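Local atomic coordinates of uncharacterized protein (Pyrococcus furiosus, PDB entry 4XLZ), a protein that probably deacetylates N,N'-diacetylchitobiose, as a metal-binding deacetylase of carbohydrate esterase family 14. Residues P139-P144 / T154-I159; F186-Y191 / F250-G255; C66-Y71 / Y109-L114; K126-E131 / E160-S165. One frame throughout, in Å; residues are numbered along the deposited sequence.

Contact 1 (P139-P144 / T154-I159)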
# COMPACT_ATOMS: atom_id res chain seq x y z
N PRO A 139 -20.70 13.39 5.60
CA PRO A 139 -20.02 14.71 5.64
C PRO A 139 -19.66 15.25 4.29
O PRO A 139 -19.34 14.45 3.40
CB PRO A 139 -18.72 14.46 6.45
CG PRO A 139 -19.08 13.18 7.30
CD PRO A 139 -19.95 12.35 6.33
N ASP A 140 -19.66 16.56 4.13
CA ASP A 140 -19.20 17.18 2.88
C ASP A 140 -17.67 17.13 2.89
O ASP A 140 -17.03 17.82 3.68
CB ASP A 140 -19.70 18.64 2.95
CG ASP A 140 -19.30 19.45 1.75
OD1 ASP A 140 -19.89 20.58 1.54
OD2 ASP A 140 -18.40 19.03 0.97
N PRO A 141 -17.06 16.35 1.98
CA PRO A 141 -15.57 16.25 2.06
C PRO A 141 -14.88 17.48 1.54
O PRO A 141 -13.66 17.53 1.79
CB PRO A 141 -15.34 15.01 1.08
CG PRO A 141 -16.48 15.17 0.02
CD PRO A 141 -17.73 15.57 0.89
N TRP A 142 -15.60 18.41 1.01
CA TRP A 142 -14.96 19.67 0.55
C TRP A 142 -15.13 20.76 1.60
O TRP A 142 -14.79 21.95 1.30
CB TRP A 142 -15.65 20.15 -0.71
CG TRP A 142 -15.40 19.13 -1.85
CD1 TRP A 142 -14.22 18.94 -2.54
CD2 TRP A 142 -16.36 18.17 -2.33
NE1 TRP A 142 -14.41 17.90 -3.47
CE2 TRP A 142 -15.71 17.43 -3.36
CE3 TRP A 142 -17.71 17.95 -2.05
CZ2 TRP A 142 -16.38 16.42 -4.09
CZ3 TRP A 142 -18.37 16.88 -2.72
CH2 TRP A 142 -17.69 16.17 -3.74
N LEU A 143 -15.48 20.46 2.84
CA LEU A 143 -15.57 21.55 3.87
C LEU A 143 -14.20 22.22 4.00
O LEU A 143 -13.15 21.59 4.25
CB LEU A 143 -15.90 20.83 5.15
CG LEU A 143 -15.96 21.80 6.39
CD1 LEU A 143 -17.22 22.78 6.21
CD2 LEU A 143 -16.12 21.02 7.72
N PRO A 144 -14.18 23.58 3.93
CA PRO A 144 -12.86 24.21 4.02
C PRO A 144 -12.19 23.98 5.35
O PRO A 144 -12.87 24.01 6.44
CB PRO A 144 -13.17 25.74 3.77
CG PRO A 144 -14.47 25.68 2.87
CD PRO A 144 -15.26 24.45 3.42
N THR A 154 -14.50 9.76 4.77
CA THR A 154 -15.86 9.30 4.80
C THR A 154 -16.71 9.95 3.76
O THR A 154 -17.58 9.29 3.11
CB THR A 154 -16.40 9.59 6.25
OG1 THR A 154 -15.68 8.81 7.19
CG2 THR A 154 -17.90 9.17 6.32
N GLY A 155 -16.56 11.30 3.59
CA GLY A 155 -17.38 11.99 2.60
C GLY A 155 -17.17 11.46 1.15
O GLY A 155 -18.13 11.18 0.46
N PHE A 156 -15.88 11.39 0.81
CA PHE A 156 -15.62 10.95 -0.59
C PHE A 156 -16.04 9.52 -0.77
O PHE A 156 -16.65 9.21 -1.79
CB PHE A 156 -14.07 11.05 -0.84
CG PHE A 156 -13.56 12.47 -1.07
CD1 PHE A 156 -14.15 13.28 -2.05
CD2 PHE A 156 -12.53 12.92 -0.22
CE1 PHE A 156 -13.62 14.60 -2.25
CE2 PHE A 156 -12.03 14.27 -0.41
CZ PHE A 156 -12.60 15.08 -1.43
N LEU A 157 -15.70 8.65 0.17
CA LEU A 157 -16.09 7.21 0.00
C LEU A 157 -17.61 7.05 -0.03
O LEU A 157 -18.11 6.18 -0.76
CB LEU A 157 -15.52 6.39 1.11
CG LEU A 157 -13.95 6.27 1.13
CD1 LEU A 157 -13.51 5.70 2.54
CD2 LEU A 157 -13.48 5.30 0.00
N ALA A 158 -18.34 7.87 0.73
CA ALA A 158 -19.81 7.72 0.68
C ALA A 158 -20.39 8.11 -0.65
O ALA A 158 -21.18 7.36 -1.24
CB ALA A 158 -20.41 8.67 1.79
N ILE A 159 -19.89 9.22 -1.25
CA ILE A 159 -20.39 9.70 -2.53
C ILE A 159 -20.06 8.62 -3.57
O ILE A 159 -20.88 8.25 -4.40
CB ILE A 159 -19.74 11.03 -2.90
CG1 ILE A 159 -20.27 12.07 -1.91
CG2 ILE A 159 -20.13 11.43 -4.35
CD1 ILE A 159 -19.43 13.41 -1.97
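Pro139 at the end of strand 135-139, and Pro141 and Trp142 in the type I turn Asp140-Leu143 that follows, pack on Gly155, Phe156 and Ile159 of helix 149-164, so the contact belongs to the strand-to-helix connection of a parallel alpha/beta domain. Gly155 offers no side chain, which lets Pro139 O come within 3.2 Å of Gly155 CA. Pro141 lays its ring over one face of Phe156. Its CB stands 3.5 Å from the ring centroid and only 2° off the normal, a CH-pi contact, while Pro141 CG leans toward Phe156 CD1. Phe156 CG, anti to the carbonyl carbon (chi1 -76°), leads that ring toward the turn, where its edge meets the five-membered ring of Trp142, a T-shaped pair with centroids 5.2 Å apart and planes at 89°; Phe156 CE1 and Trp142 NE1 are 3.6 Å apart. On the six-membered side of the indole, Trp142 CZ3 and CH2 each meet Ile159 CD1 at 3.7 Å. Within the turn, Asp140 OD2 accepts the Trp142 N-H at 2.9 Å, in an Asx turn. A second subunit adds to the cluster, its Arg152 making a cation-pi contact with Phe156 and its Tyr145 meeting Trp142 edge-to-face. No hydrogen bond crosses, so the join rests on CH-pi, edge-to-face and apolar packing and on the close fit at Gly155, where a CB would clash with Pro139 O.

Contact 2 (F186-Y191 / F250-G255); sequences FIALYY and FRVMPG. With HEZ (hexane-1,6-diol), chain L.
Leu189 and Arg251 form a single antiparallel bridge, a hydrogen-bonded pair. Leu189 N donates to Arg251 O at 2.9 Å with an N-H...O angle of 167°, and Arg251 N returns the bond to a lone pair of Leu189 O, also at 2.9 Å. One residue along from the bridge, Ala188 CB touches Val252 CG2 at 3.9 Å. One residue the other way, chi1 of -64° keeps Phe250 CG beside the backbone N, and the ring brings its CE1 to 3.9 Å from Tyr190 CB. Beyond Val252 the backbones no longer bond directly, and small molecules bridge them. O1 of a hexane-1,6-diol, probably from the crystallisation liquor, accepts from Ile187 N at 2.9 Å and donates to Met253 O at 3.1 Å. A water beside it accepts from Met253 N and is hydrogen-bonded to the same O1. Further out, the polar tips are fixed by other parts of the chain. Arg251 runs extended as far as NE, and its NH2 forms a salt bridge with the terminal carboxylate of Ile267, while Tyr191 OH bonds Asp43, a cadmium ligand, and so lies in the second shell of that site. Strand 186-190 is one of the two outermost strands of the parallel sheet within the chain. Its other edge bonds strand 135-139, and helix 43-57 lies against Tyr190 and Phe250 through Met48.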
# COMPACT_ATOMS: atom_id res chain seq x y z
N PHE A 186 -31.37 10.10 -3.21
CA PHE A 186 -30.63 11.38 -2.96
C PHE A 186 -29.47 11.12 -2.01
O PHE A 186 -29.53 10.21 -1.12
CB PHE A 186 -31.58 12.49 -2.32
CG PHE A 186 -32.09 12.14 -0.93
CD1 PHE A 186 -33.32 11.48 -0.77
CD2 PHE A 186 -31.34 12.61 0.23
CE1 PHE A 186 -33.74 11.22 0.57
CE2 PHE A 186 -31.76 12.33 1.53
CZ PHE A 186 -32.98 11.66 1.69
N ILE A 187 -28.50 12.00 -2.20
CA ILE A 187 -27.40 12.17 -1.16
C ILE A 187 -27.65 13.59 -0.52
O ILE A 187 -28.00 14.57 -1.24
CB ILE A 187 -26.08 12.23 -1.88
CG1 ILE A 187 -25.81 10.82 -2.34
CG2 ILE A 187 -24.94 12.66 -0.88
CD1 ILE A 187 -24.55 10.88 -3.35
N ALA A 188 -27.38 13.62 0.78
CA ALA A 188 -27.33 14.97 1.38
C ALA A 188 -26.07 15.06 2.22
O ALA A 188 -25.82 14.19 3.04
CB ALA A 188 -28.64 15.15 2.30
N LEU A 189 -25.31 16.16 2.03
CA LEU A 189 -24.00 16.30 2.73
C LEU A 189 -24.24 17.22 3.93
O LEU A 189 -24.71 18.37 3.77
CB LEU A 189 -22.96 16.92 1.80
CG LEU A 189 -22.79 15.99 0.55
CD1 LEU A 189 -21.75 16.77 -0.28
CD2 LEU A 189 -22.28 14.60 0.94
N TYR A 190 -23.86 16.73 5.10
CA TYR A 190 -23.90 17.61 6.31
C TYR A 190 -22.48 18.06 6.64
O TYR A 190 -21.55 17.77 5.92
CB TYR A 190 -24.59 16.90 7.48
CG TYR A 190 -23.94 15.58 8.04
CD1 TYR A 190 -24.21 14.29 7.45
CD2 TYR A 190 -23.01 15.65 9.08
CE1 TYR A 190 -23.60 13.20 8.01
CE2 TYR A 190 -22.42 14.49 9.61
CZ TYR A 190 -22.69 13.27 9.02
OH TYR A 190 -22.08 12.18 9.61
N TYR A 191 -22.30 18.81 7.74
CA TYR A 191 -21.01 19.41 8.03
C TYR A 191 -20.54 20.24 6.81
O TYR A 191 -19.39 20.04 6.30
CB TYR A 191 -19.94 18.39 8.46
CG TYR A 191 -20.00 17.75 9.84
CD1 TYR A 191 -20.47 18.47 10.96
CD2 TYR A 191 -19.55 16.43 10.02
CE1 TYR A 191 -20.46 17.89 12.20
CE2 TYR A 191 -19.52 15.80 11.30
CZ TYR A 191 -20.01 16.58 12.37
OH TYR A 191 -19.85 16.01 13.57
N PHE A 250 -27.71 21.24 4.91
CA PHE A 250 -27.35 20.08 4.04
C PHE A 250 -27.11 20.68 2.68
O PHE A 250 -27.74 21.63 2.19
CB PHE A 250 -28.54 19.12 3.94
CG PHE A 250 -28.88 18.53 5.25
CD1 PHE A 250 -28.22 17.40 5.77
CD2 PHE A 250 -29.92 19.14 6.06
CE1 PHE A 250 -28.46 16.90 7.04
CE2 PHE A 250 -30.13 18.63 7.34
CZ PHE A 250 -29.46 17.49 7.86
N ARG A 251 -26.18 20.00 1.95
CA ARG A 251 -26.02 20.32 0.56
C ARG A 251 -26.50 19.13 -0.27
O ARG A 251 -26.13 18.00 -0.07
CB ARG A 251 -24.53 20.59 0.18
CG ARG A 251 -24.41 21.02 -1.28
CD ARG A 251 -23.00 21.46 -1.60
NE ARG A 251 -22.95 21.88 -3.02
CZ ARG A 251 -23.37 23.06 -3.44
NH1 ARG A 251 -23.84 23.98 -2.56
NH2 ARG A 251 -23.24 23.35 -4.78
N VAL A 252 -27.43 19.48 -1.15
CA VAL A 252 -28.03 18.48 -2.06
C VAL A 252 -27.85 18.94 -3.47
O VAL A 252 -27.99 20.15 -3.77
CB VAL A 252 -29.57 18.25 -1.76
CG1 VAL A 252 -30.18 17.20 -2.69
CG2 VAL A 252 -29.82 17.88 -0.26
N MSE A 253 -27.46 18.05 -4.39
CA MSE A 253 -27.28 18.44 -5.78
C MSE A 253 -27.78 17.23 -6.64
O MSE A 253 -27.86 16.09 -6.18
CB MSE A 253 -25.77 18.55 -6.15
CG MSE A 253 -25.00 19.60 -5.30
SE MSE A 253 -23.26 19.97 -6.01
CE MSE A 253 -22.50 18.15 -5.56
N PRO A 254 -28.11 17.49 -7.89
CA PRO A 254 -28.45 16.42 -8.80
C PRO A 254 -27.20 15.50 -8.88
O PRO A 254 -26.02 15.99 -8.82
CB PRO A 254 -28.53 17.15 -10.20
CG PRO A 254 -28.88 18.57 -9.89
CD PRO A 254 -28.10 18.82 -8.55
N GLY A 255 -27.42 14.23 -9.13
CA GLY A 255 -26.26 13.23 -9.25
C GLY A 255 -25.30 13.72 -10.27
O GLY A 255 -24.04 13.58 -10.10
O1 HEZ L . -28.57 13.40 -4.77
C1 HEZ L . -27.65 12.61 -5.63
C2 HEZ L . -28.14 11.14 -5.84
C3 HEZ L . -27.06 10.40 -6.66
C4 HEZ L . -27.59 8.98 -6.81
C5 HEZ L . -26.80 8.04 -7.71
C6 HEZ L . -27.42 6.64 -7.38
O6 HEZ L . -28.80 6.43 -7.94
O HOH W 1 -27.06 15.30 -3.46

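Contact 3 (C66-Y71 / Y109-L114); sequences CMTDGY and YRDTEL
Thr68 and Tyr109 make a parallel bridge at the C-terminal ends of strands 61-68 and 103-109, and beyond it the contact passes into loop-to-loop packing. Tyr109 N donates to Met67 O at 3.3 Å, and the return bond from Asp69 N to Tyr109 O is weak. Met67 CB lies 4.0 Å from Leu114 CD2. Asp69 then ties the loops together. Its OD1 accepts from Asp111 N at 2.9 Å and from Tyr71 N at 3.0 Å, the two donors arriving from opposite faces of the carboxylate plane; the second bond closes an Asx turn, while Glu113 N to Arg110 O closes a type II turn in the partner loop. Loops at this end of a Rossmann-like parallel sheet border the metal site here: Thr68 and Asp111 both touch His40, a cadmium ligand. At the outer end the Arg110 guanidinium lies flat on Tyr71, centres 4.1 Å apart and planes at 7°, with NE 3.6 Å above the ring centre. A bend at chi3 (-69°) turns NE out of the extended line of the arginine chain. An alanine at Tyr71 would probably leave the guanidinium without its stacking face and freer to turn. Two further bonds hold that group: Arg110 NE donates to a water that lies close to Asp69 OD2, and Arg110 NH1 bonds Asn108 O of a fourth subunit.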
# COMPACT_ATOMS: atom_id res chain seq x y z
N CYS A 66 -21.22 3.56 10.96
CA CYS A 66 -20.12 4.27 11.65
C CYS A 66 -18.85 3.68 11.09
O CYS A 66 -18.54 2.51 11.21
CB CYS A 66 -20.27 4.07 13.18
SG CYS A 66 -19.12 5.20 14.03
N MSE A 67 -18.02 4.58 10.53
CA MSE A 67 -16.82 4.06 9.78
C MSE A 67 -15.71 3.59 10.68
O MSE A 67 -15.02 2.64 10.40
CB MSE A 67 -16.18 5.24 8.98
CG MSE A 67 -17.15 5.99 8.03
SE MSE A 67 -17.94 4.78 6.68
CE MSE A 67 -16.38 4.39 5.69
N THR A 68 -15.55 4.21 11.87
CA THR A 68 -14.46 3.92 12.77
C THR A 68 -14.93 3.66 14.22
O THR A 68 -16.14 3.80 14.53
CB THR A 68 -13.34 4.98 12.83
OG1 THR A 68 -13.83 6.11 13.61
CG2 THR A 68 -12.91 5.49 11.46
N ASP A 69 -14.02 3.23 15.04
CA ASP A 69 -14.39 2.77 16.40
C ASP A 69 -14.16 3.87 17.44
O ASP A 69 -14.49 3.66 18.60
CB ASP A 69 -13.52 1.57 16.75
CG ASP A 69 -12.00 1.78 16.57
OD1 ASP A 69 -11.59 2.99 16.47
OD2 ASP A 69 -11.29 0.73 16.49
N GLY A 70 -13.70 5.03 17.04
CA GLY A 70 -13.48 6.07 18.08
C GLY A 70 -12.33 5.79 19.05
O GLY A 70 -12.18 6.48 20.14
N TYR A 71 -11.41 4.85 18.78
CA TYR A 71 -10.28 4.40 19.62
C TYR A 71 -9.43 5.51 20.18
O TYR A 71 -8.82 5.36 21.23
CB TYR A 71 -9.45 3.41 18.71
CG TYR A 71 -8.24 2.78 19.28
CD1 TYR A 71 -8.30 1.40 19.66
CD2 TYR A 71 -7.03 3.46 19.34
CE1 TYR A 71 -7.15 0.74 20.09
CE2 TYR A 71 -5.87 2.83 19.78
CZ TYR A 71 -5.95 1.45 20.13
OH TYR A 71 -4.81 0.83 20.58
N TYR A 109 -13.17 0.16 11.44
CA TYR A 109 -11.78 0.65 11.12
C TYR A 109 -11.27 1.49 12.32
O TYR A 109 -12.09 2.14 13.02
CB TYR A 109 -11.77 1.50 9.78
CG TYR A 109 -12.09 0.56 8.60
CD1 TYR A 109 -11.06 -0.22 8.11
CD2 TYR A 109 -13.33 0.57 8.04
CE1 TYR A 109 -11.29 -1.14 7.07
CE2 TYR A 109 -13.60 -0.31 6.91
CZ TYR A 109 -12.58 -1.15 6.53
OH TYR A 109 -12.91 -2.06 5.53
N ARG A 110 -9.99 1.43 12.57
CA ARG A 110 -9.52 2.17 13.75
C ARG A 110 -9.53 3.68 13.43
O ARG A 110 -9.13 4.18 12.40
CB ARG A 110 -8.10 1.76 14.13
CG ARG A 110 -7.70 2.48 15.47
CD ARG A 110 -6.33 1.88 16.00
NE ARG A 110 -6.58 0.45 16.45
CZ ARG A 110 -5.59 -0.36 16.83
NH1 ARG A 110 -4.32 0.06 16.79
NH2 ARG A 110 -5.86 -1.60 17.21
N ASP A 111 -10.02 4.42 14.43
CA ASP A 111 -9.97 5.92 14.39
C ASP A 111 -8.58 6.40 14.10
O ASP A 111 -7.61 5.93 14.65
CB ASP A 111 -10.39 6.28 15.86
CG ASP A 111 -10.52 7.72 16.11
OD1 ASP A 111 -10.45 8.62 15.26
OD2 ASP A 111 -10.78 8.00 17.36
N THR A 112 -8.56 7.35 13.14
CA THR A 112 -7.34 8.02 12.59
C THR A 112 -6.70 7.14 11.51
O THR A 112 -5.68 7.55 10.93
CB THR A 112 -6.23 8.48 13.57
OG1 THR A 112 -5.54 7.40 14.20
CG2 THR A 112 -6.90 9.45 14.66
N GLU A 113 -7.30 5.96 11.24
CA GLU A 113 -6.70 4.96 10.33
C GLU A 113 -7.78 4.55 9.37
O GLU A 113 -7.59 3.43 8.72
CB GLU A 113 -6.14 3.75 11.11
CG GLU A 113 -5.13 4.27 12.23
CD GLU A 113 -4.38 3.20 12.94
OE1 GLU A 113 -3.54 3.55 13.78
OE2 GLU A 113 -4.71 1.93 12.75
N LEU A 114 -8.80 5.29 9.05
CA LEU A 114 -9.76 4.88 8.02
C LEU A 114 -9.07 4.82 6.65
O LEU A 114 -8.62 5.91 6.24
CB LEU A 114 -10.93 5.89 8.02
CG LEU A 114 -12.00 5.54 6.95
CD1 LEU A 114 -12.71 4.12 7.24
CD2 LEU A 114 -13.09 6.64 6.92
O HOH W 2 -9.16 -0.53 17.04

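Contact 4 (K126-E131 / E160-S165); sequences KIIRKE and ESVAFS
Arg129 of helix 118-131 reaches across to the backbone carbonyl of Ser165, the last residue of 160-165. From its CB the chain sets out with CG anti to the carbonyl carbon (chi1 -72°) and then runs extended as far as NE. CG passes 4.0 Å from Ser165 O, and CD follows at a similar distance. NE makes the main bond, donating to Ser165 O at 3.0 Å; the acceptor lies in the guanidinium plane and is met on a lone pair. NH1 adds a weak bond to the same oxygen at 3.3 Å, so one carbonyl receives two N-H groups along one edge of the guanidinium. The tip has further partners in the chain, NH1 bonding Phe170 O and NH2 forming a salt bridge with Asp174. A leucine in place of Arg129 would probably leave Ser165 O without these donors and Asp174 without this salt-bridge partner. Next to the arginine, Ile128 packs its CG2 3.4 Å from Ser165 OG, and its CD1 meets Val162 CG2 at 4.1 Å, the two side chains crossing at about a right angle. Ser165 OG itself donates to Ser161 O at 2.8 Å, an oxygen that also takes Ser165 N from the opposite face of its plane. The local helix axes approach to 9.9 Å and cross at -52°, with Ile128 reaching between them to Val162 and Ser165. Their pairing is consistent with two helices covering the same side of a Rossmann-like parallel sheet.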
# COMPACT_ATOMS: atom_id res chain seq x y z
N LYS A 126 -21.86 -2.96 0.02
CA LYS A 126 -22.59 -4.19 0.49
C LYS A 126 -23.78 -3.74 1.34
O LYS A 126 -24.91 -4.24 1.19
CB LYS A 126 -21.61 -4.96 1.42
CG LYS A 126 -22.23 -6.28 1.89
CD LYS A 126 -21.11 -7.40 2.31
CE LYS A 126 -20.46 -7.00 3.47
NZ LYS A 126 -19.23 -8.00 3.51
N ILE A 127 -23.60 -2.75 2.22
CA ILE A 127 -24.73 -2.33 3.09
C ILE A 127 -25.71 -1.59 2.30
O ILE A 127 -26.97 -1.76 2.51
CB ILE A 127 -24.15 -1.42 4.19
CG1 ILE A 127 -23.24 -2.25 5.11
CG2 ILE A 127 -25.36 -0.87 5.06
CD1 ILE A 127 -22.29 -1.41 6.05
N ILE A 128 -25.38 -0.70 1.35
CA ILE A 128 -26.33 -0.02 0.54
C ILE A 128 -27.17 -1.03 -0.27
O ILE A 128 -28.36 -0.78 -0.40
CB ILE A 128 -25.59 1.03 -0.40
CG1 ILE A 128 -25.02 2.14 0.55
CG2 ILE A 128 -26.52 1.64 -1.46
CD1 ILE A 128 -24.06 3.09 -0.24
N ARG A 129 -26.48 -2.02 -0.84
CA ARG A 129 -27.26 -2.96 -1.65
C ARG A 129 -28.11 -3.79 -0.73
O ARG A 129 -29.25 -4.14 -1.21
CB ARG A 129 -26.33 -3.83 -2.44
CG ARG A 129 -25.65 -3.07 -3.58
CD ARG A 129 -24.59 -4.04 -4.20
NE ARG A 129 -24.02 -3.33 -5.42
CZ ARG A 129 -22.89 -3.74 -6.07
NH1 ARG A 129 -22.55 -3.10 -7.20
NH2 ARG A 129 -22.14 -4.73 -5.55
N LYS A 130 -27.71 -4.13 0.46
CA LYS A 130 -28.61 -4.94 1.38
C LYS A 130 -29.81 -4.09 1.80
O LYS A 130 -30.98 -4.56 1.76
CB LYS A 130 -27.82 -5.34 2.58
CG LYS A 130 -28.68 -6.08 3.64
CD LYS A 130 -29.11 -7.46 3.26
CE LYS A 130 -30.12 -7.97 4.46
NZ LYS A 130 -30.30 -9.44 4.09
N GLU A 131 -29.57 -2.82 2.19
CA GLU A 131 -30.64 -2.06 2.82
C GLU A 131 -31.46 -1.33 1.81
O GLU A 131 -32.64 -0.94 2.14
CB GLU A 131 -30.01 -1.07 3.86
CG GLU A 131 -29.46 -1.72 5.08
CD GLU A 131 -30.51 -2.24 6.10
OE1 GLU A 131 -30.05 -2.81 7.06
OE2 GLU A 131 -31.73 -2.01 5.81
N GLU A 160 -18.80 8.18 -3.57
CA GLU A 160 -18.33 7.15 -4.56
C GLU A 160 -19.15 5.92 -4.43
O GLU A 160 -19.54 5.27 -5.46
CB GLU A 160 -16.87 6.86 -4.29
CG GLU A 160 -16.03 8.09 -4.62
CD GLU A 160 -14.65 8.07 -3.85
OE1 GLU A 160 -14.27 7.06 -3.24
OE2 GLU A 160 -14.00 9.16 -3.84
N SER A 161 -19.36 5.47 -3.20
CA SER A 161 -20.04 4.16 -2.98
C SER A 161 -21.51 4.28 -3.40
O SER A 161 -22.06 3.27 -3.89
CB SER A 161 -19.97 3.77 -1.53
OG SER A 161 -18.56 3.58 -1.18
N VAL A 162 -22.15 5.41 -3.17
CA VAL A 162 -23.55 5.56 -3.71
C VAL A 162 -23.54 5.37 -5.24
O VAL A 162 -24.41 4.64 -5.76
CB VAL A 162 -24.08 6.95 -3.26
CG1 VAL A 162 -25.40 7.21 -4.03
CG2 VAL A 162 -24.36 6.89 -1.72
N ALA A 163 -22.56 6.01 -5.91
CA ALA A 163 -22.53 5.89 -7.38
C ALA A 163 -22.25 4.43 -7.73
O ALA A 163 -22.88 3.84 -8.65
CB ALA A 163 -21.40 6.71 -7.92
N PHE A 164 -21.28 3.78 -7.07
CA PHE A 164 -20.83 2.45 -7.57
C PHE A 164 -21.70 1.35 -7.18
O PHE A 164 -21.68 0.22 -7.78
CB PHE A 164 -19.38 2.17 -7.03
CG PHE A 164 -18.33 3.18 -7.56
CD1 PHE A 164 -18.55 4.05 -8.60
CD2 PHE A 164 -17.14 3.23 -6.84
CE1 PHE A 164 -17.52 4.99 -8.99
CE2 PHE A 164 -16.12 4.14 -7.21
CZ PHE A 164 -16.33 5.03 -8.22
N SER A 165 -22.62 1.60 -6.19
CA SER A 165 -23.62 0.55 -5.86
C SER A 165 -24.55 0.24 -7.00
O SER A 165 -25.05 -0.96 -6.96
CB SER A 165 -24.53 1.11 -4.71
OG SER A 165 -23.80 1.16 -3.49

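How the contacts relate
All four contacts are buried, but contacts 1 and 2 lie nearer the centre of the chain (their centres about 9 Å from it) than contacts 4 and 3 (about 14 and 16 Å). Contacts 1 and 4 share helix 149-164. Contacts 2 and 3 work at the two outermost strands of the parallel sheet, 186-190 and 103-109, and do not touch. Contact 1 links to both: Asp140 N probably bonds Tyr190 O, and Thr154 packs on Met67 and Leu114. Contact 4 meets contact 2 through Val162 and Ile187. Chemistry follows place: aromatic packing in contact 1, backbone pairing in contact 2, carboxylate hydrogen bonding and guanidinium stacking in the loops of contact 3, and an arginine-to-carbonyl bond between helices in contact 4.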